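Local coordinates for mnemiopsin 1 (Mnemiopsis leidyi, PDB 5VP3), which probably emits light when calcium binds to its EF-hand loops, as a calcium-regulated bioluminescent photoprotein of a ctenophore, at residues A[73-84]-A[123-134]. Sequence-based numbering, arbitrary orientation.
Sequences QVEKMRAAVHTF and LIALLSNAYYDV
A nearly antiparallel, apolar helix-helix packing sets Met77, Ala80 and Phe84 of helix 71-87 against Ala130, Leu127 and Tyr131 of helix 123-135, the incoming helix of the EF-hand whose cadmium-bound loop starts at Asp136. The axes of the two segments approach to 8.3 Å, with their N-to-C directions 155° apart, and no direct hydrogen bond crosses between them. Two alanines allow the closeness: Ala80 CB lies 3.7 Å from Ala130 CB, and the CA atoms of Met77 and Ala130 are 4.8 Å apart. On one flank, Met77 makes a Met-aromatic contact, its SD over one face of the Tyr131 ring, 4.0 Å from the centroid and displaced toward the rim. Its extended chain, CG anti to the backbone N (chi1 164°), bends only at the last torsion, bringing CE against Val134 CG1. Val81 CG2 links the Tyr131 ring, at CE1, to Leu127 CD1. The two methyls of Leu127 go to different partners: CD1 meets Val81, while CD2 sits above the centre of the Phe84 ring, a CH-pi contact only 10° off the normal. Ile124 CG1 adjoins the same ring at its edge, 3.7 Å from Phe84 CE1, and Phe108 of helix 101-117 also meets it. With an alanine in place of Phe84, Leu127 CD2 would probably lose the ring face it rests on, and a gap would open beside Ile124 CG1. At the other end, the side chains of Gln73 and Asp133 cross at about a right angle, Gln73 CG lying 3.7 Å from Asp133 CB.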
loop_
_atom_site.group_PDB
_atom_site.type_symbol
_atom_site.label_atom_id
_atom_site.label_comp_id
_atom_site.label_asym_id
_atom_site.label_seq_id
_atom_site.Cartn_x
_atom_site.Cartn_y
_atom_site.Cartn_z
ATOM N N GLN A 73 -8.285 -5.506 -15.663
ATOM C CA GLN A 73 -7.248 -4.794 -14.932
ATOM C C GLN A 73 -7.809 -4.153 -13.677
ATOM O O GLN A 73 -7.197 -4.216 -12.607
ATOM C CB GLN A 73 -6.651 -3.732 -15.820
ATOM C CG GLN A 73 -5.528 -4.316 -16.545
ATOM C CD GLN A 73 -5.285 -3.659 -17.821
ATOM O OE1 GLN A 73 -5.782 -2.526 -18.111
ATOM N NE2 GLN A 73 -4.573 -4.397 -18.666
ATOM N N VAL A 74 -8.989 -3.542 -13.795
ATOM C CA VAL A 74 -9.578 -2.812 -12.679
ATOM C C VAL A 74 -9.935 -3.779 -11.577
ATOM O O VAL A 74 -9.727 -3.498 -10.384
ATOM C CB VAL A 74 -10.813 -2.009 -13.146
ATOM C CG1 VAL A 74 -11.584 -1.427 -11.962
ATOM C CG2 VAL A 74 -10.407 -0.856 -14.040
ATOM N N GLU A 75 -10.427 -4.960 -11.963
ATOM C CA GLU A 75 -10.809 -5.961 -10.978
ATOM C C GLU A 75 -9.574 -6.523 -10.267
ATOM O O GLU A 75 -9.597 -6.743 -9.058
ATOM C CB GLU A 75 -11.640 -7.051 -11.674
ATOM C CG GLU A 75 -11.916 -8.261 -10.823
ATOM C CD GLU A 75 -12.825 -7.995 -9.596
ATOM O OE1 GLU A 75 -13.553 -6.947 -9.496
ATOM O OE2 GLU A 75 -12.802 -8.877 -8.718
ATOM N N LYS A 76 -8.479 -6.734 -10.992
ATOM C CA LYS A 76 -7.221 -7.103 -10.337
ATOM C C LYS A 76 -6.760 -6.056 -9.323
ATOM O O LYS A 76 -6.217 -6.411 -8.266
ATOM C CB LYS A 76 -6.114 -7.318 -11.374
ATOM C CG LYS A 76 -6.248 -8.591 -12.161
ATOM C CD LYS A 76 -6.233 -9.847 -11.248
ATOM C CE LYS A 76 -6.375 -11.164 -12.034
ATOM N NZ LYS A 76 -5.258 -11.316 -13.023
ATOM N N MET A 77 -6.871 -4.766 -9.667
ATOM C CA MET A 77 -6.482 -3.708 -8.749
ATOM C C MET A 77 -7.382 -3.693 -7.527
ATOM O O MET A 77 -6.896 -3.553 -6.395
ATOM C CB MET A 77 -6.543 -2.347 -9.451
ATOM C CG MET A 77 -6.519 -1.150 -8.470
ATOM S SD MET A 77 -6.375 0.444 -9.274
ATOM C CE MET A 77 -8.008 0.653 -9.935
ATOM N N ARG A 78 -8.704 -3.787 -7.742
ATOM C CA ARG A 78 -9.654 -3.874 -6.629
ATOM C C ARG A 78 -9.285 -5.022 -5.700
ATOM O O ARG A 78 -9.184 -4.843 -4.488
ATOM C CB ARG A 78 -11.092 -4.058 -7.146
ATOM C CG ARG A 78 -12.213 -4.032 -6.058
ATOM C CD ARG A 78 -13.468 -4.855 -6.444
ATOM N NE ARG A 78 -13.078 -6.256 -6.672
ATOM C CZ ARG A 78 -12.717 -7.124 -5.713
ATOM N NH1 ARG A 78 -12.723 -6.771 -4.439
ATOM N NH2 ARG A 78 -12.331 -8.360 -6.033
ATOM N N ALA A 79 -9.090 -6.221 -6.263
ATOM C CA ALA A 79 -8.711 -7.384 -5.463
ATOM C C ALA A 79 -7.436 -7.139 -4.685
ATOM O O ALA A 79 -7.314 -7.551 -3.524
ATOM C CB ALA A 79 -8.504 -8.593 -6.369
ATOM N N ALA A 80 -6.415 -6.606 -5.361
ATOM C CA ALA A 80 -5.125 -6.389 -4.703
ATOM C C ALA A 80 -5.238 -5.396 -3.560
ATOM O O ALA A 80 -4.650 -5.596 -2.493
ATOM C CB ALA A 80 -4.109 -5.892 -5.716
ATOM N N VAL A 81 -5.991 -4.308 -3.772
ATOM C CA VAL A 81 -6.175 -3.323 -2.727
ATOM C C VAL A 81 -6.909 -3.944 -1.558
ATOM O O VAL A 81 -6.554 -3.720 -0.404
ATOM C CB VAL A 81 -6.920 -2.081 -3.263
ATOM C CG1 VAL A 81 -7.209 -1.127 -2.158
ATOM C CG2 VAL A 81 -6.081 -1.369 -4.278
ATOM N N HIS A 82 -7.920 -4.756 -1.829
ATOM C CA HIS A 82 -8.644 -5.394 -0.735
ATOM C C HIS A 82 -7.718 -6.291 0.070
ATOM O O HIS A 82 -7.755 -6.303 1.305
ATOM C CB HIS A 82 -9.785 -6.246 -1.267
ATOM C CG HIS A 82 -11.054 -5.520 -1.439
ATOM N ND1 HIS A 82 -11.284 -4.666 -2.492
ATOM C CD2 HIS A 82 -12.189 -5.544 -0.707
ATOM C CE1 HIS A 82 -12.518 -4.197 -2.405
ATOM N NE2 HIS A 82 -13.085 -4.717 -1.333
ATOM N N THR A 83 -6.925 -7.102 -0.618
ATOM C CA THR A 83 -6.049 -8.027 0.084
ATOM C C THR A 83 -5.021 -7.258 0.888
ATOM O O THR A 83 -4.755 -7.577 2.055
ATOM C CB THR A 83 -5.348 -8.943 -0.918
ATOM O OG1 THR A 83 -6.310 -9.707 -1.646
ATOM C CG2 THR A 83 -4.383 -9.881 -0.207
ATOM N N PHE A 84 -4.424 -6.244 0.264
ATOM C CA PHE A 84 -3.405 -5.444 0.924
ATOM C C PHE A 84 -3.946 -4.832 2.204
ATOM O O PHE A 84 -3.334 -4.964 3.271
ATOM C CB PHE A 84 -2.899 -4.355 -0.025
ATOM C CG PHE A 84 -1.683 -3.614 0.489
ATOM C CD1 PHE A 84 -0.442 -4.207 0.479
ATOM C CD2 PHE A 84 -1.795 -2.314 0.937
ATOM C CE1 PHE A 84 0.665 -3.520 0.912
ATOM C CE2 PHE A 84 -0.696 -1.605 1.378
ATOM C CZ PHE A 84 0.540 -2.198 1.377
ATOM N N LEU A 123 2.937 -9.095 -0.667
ATOM C CA LEU A 123 1.651 -8.479 -0.970
ATOM C C LEU A 123 1.847 -7.068 -1.468
ATOM O O LEU A 123 0.980 -6.550 -2.183
ATOM C CB LEU A 123 0.717 -8.495 0.239
ATOM C CG LEU A 123 0.401 -9.897 0.762
ATOM C CD1 LEU A 123 -0.516 -9.846 1.975
ATOM C CD2 LEU A 123 -0.251 -10.717 -0.327
ATOM N N ILE A 124 2.990 -6.464 -1.158
ATOM C CA ILE A 124 3.303 -5.161 -1.737
ATOM C C ILE A 124 3.519 -5.298 -3.228
ATOM O O ILE A 124 3.112 -4.433 -3.997
ATOM C CB ILE A 124 4.540 -4.531 -1.091
ATOM C CG1 ILE A 124 4.289 -4.236 0.381
ATOM C CG2 ILE A 124 4.900 -3.231 -1.848
ATOM C CD1 ILE A 124 5.529 -3.699 1.119
ATOM N N ALA A 125 4.200 -6.369 -3.652
ATOM C CA ALA A 125 4.422 -6.592 -5.080
ATOM C C ALA A 125 3.120 -6.882 -5.790
ATOM O O ALA A 125 2.911 -6.435 -6.919
ATOM C CB ALA A 125 5.404 -7.745 -5.294
ATOM N N LEU A 126 2.238 -7.645 -5.152
ATOM C CA LEU A 126 0.902 -7.858 -5.703
ATOM C C LEU A 126 0.184 -6.523 -5.944
ATOM O O LEU A 126 -0.441 -6.311 -6.991
ATOM C CB LEU A 126 0.084 -8.754 -4.744
ATOM C CG LEU A 126 -1.442 -8.820 -4.931
ATOM C CD1 LEU A 126 -1.802 -9.631 -6.167
ATOM C CD2 LEU A 126 -2.123 -9.432 -3.771
ATOM N N LEU A 127 0.217 -5.624 -4.961
ATOM C CA LEU A 127 -0.451 -4.330 -5.124
ATOM C C LEU A 127 0.198 -3.520 -6.242
ATOM O O LEU A 127 -0.484 -2.910 -7.070
ATOM C CB LEU A 127 -0.383 -3.576 -3.803
ATOM C CG LEU A 127 -1.012 -2.199 -3.670
ATOM C CD1 LEU A 127 -2.474 -2.341 -3.710
ATOM C CD2 LEU A 127 -0.621 -1.532 -2.376
ATOM N N SER A 128 1.523 -3.533 -6.309
ATOM C CA SER A 128 2.216 -2.734 -7.315
ATOM C C SER A 128 1.941 -3.252 -8.715
ATOM O O SER A 128 1.667 -2.463 -9.633
ATOM C CB SER A 128 3.716 -2.739 -7.013
ATOM O OG SER A 128 4.440 -2.015 -7.965
ATOM N N ASN A 129 2.001 -4.573 -8.912
ATOM C CA ASN A 129 1.784 -5.133 -10.244
ATOM C C ASN A 129 0.335 -5.027 -10.714
ATOM O O ASN A 129 0.081 -4.978 -11.935
ATOM C CB ASN A 129 2.274 -6.580 -10.256
ATOM C CG ASN A 129 3.806 -6.649 -10.336
ATOM O OD1 ASN A 129 4.415 -5.944 -11.129
ATOM N ND2 ASN A 129 4.424 -7.450 -9.491
ATOM N N ALA A 130 -0.625 -4.939 -9.790
ATOM C CA ALA A 130 -1.992 -4.682 -10.227
ATOM C C ALA A 130 -2.180 -3.224 -10.617
ATOM O O ALA A 130 -2.871 -2.906 -11.601
ATOM C CB ALA A 130 -2.980 -5.057 -9.127
ATOM N N TYR A 131 -1.616 -2.320 -9.847
ATOM C CA TYR A 131 -1.735 -0.923 -10.219
ATOM C C TYR A 131 -1.004 -0.656 -11.519
ATOM O O TYR A 131 -1.430 0.185 -12.317
ATOM C CB TYR A 131 -1.152 -0.046 -9.138
ATOM C CG TYR A 131 -2.139 0.546 -8.186
ATOM C CD1 TYR A 131 -2.458 -0.094 -7.017
ATOM C CD2 TYR A 131 -2.718 1.778 -8.437
ATOM C CE1 TYR A 131 -3.347 0.469 -6.108
ATOM C CE2 TYR A 131 -3.606 2.333 -7.562
ATOM C CZ TYR A 131 -3.929 1.659 -6.390
ATOM O OH TYR A 131 -4.790 2.193 -5.458
ATOM N N TYR A 132 0.118 -1.340 -11.720
ATOM C CA TYR A 132 0.961 -1.123 -12.887
ATOM C C TYR A 132 0.127 -1.053 -14.142
ATOM O O TYR A 132 0.192 -0.088 -14.904
ATOM C CB TYR A 132 1.973 -2.261 -13.007
ATOM C CG TYR A 132 3.127 -2.031 -13.939
ATOM C CD1 TYR A 132 4.279 -1.439 -13.491
ATOM C CD2 TYR A 132 3.090 -2.489 -15.263
ATOM C CE1 TYR A 132 5.389 -1.245 -14.351
ATOM C CE2 TYR A 132 4.165 -2.302 -16.118
ATOM C CZ TYR A 132 5.311 -1.685 -15.653
ATOM O OH TYR A 132 6.373 -1.523 -16.486
ATOM N N ASP A 133 -0.642 -2.101 -14.382
ATOM C CA ASP A 133 -1.412 -2.180 -15.605
ATOM C C ASP A 133 -2.462 -1.085 -15.661
ATOM O O ASP A 133 -2.809 -0.607 -16.732
ATOM C CB ASP A 133 -2.051 -3.557 -15.706
ATOM C CG ASP A 133 -1.027 -4.659 -15.791
ATOM O OD1 ASP A 133 0.080 -4.401 -16.302
ATOM O OD2 ASP A 133 -1.342 -5.775 -15.355
ATOM N N VAL A 134 -3.014 -0.696 -14.529
ATOM C CA VAL A 134 -4.003 0.366 -14.565
ATOM C C VAL A 134 -3.331 1.702 -14.874
ATOM O O VAL A 134 -3.862 2.525 -15.636
ATOM C CB VAL A 134 -4.778 0.360 -13.234
ATOM C CG1 VAL A 134 -5.700 1.526 -13.119
ATOM C CG2 VAL A 134 -5.591 -0.909 -13.140
HETATM O O HOH W 1 -4.136 -4.351 -13.203
HETATM O O HOH W 2 -2.662 -6.592 -17.742
#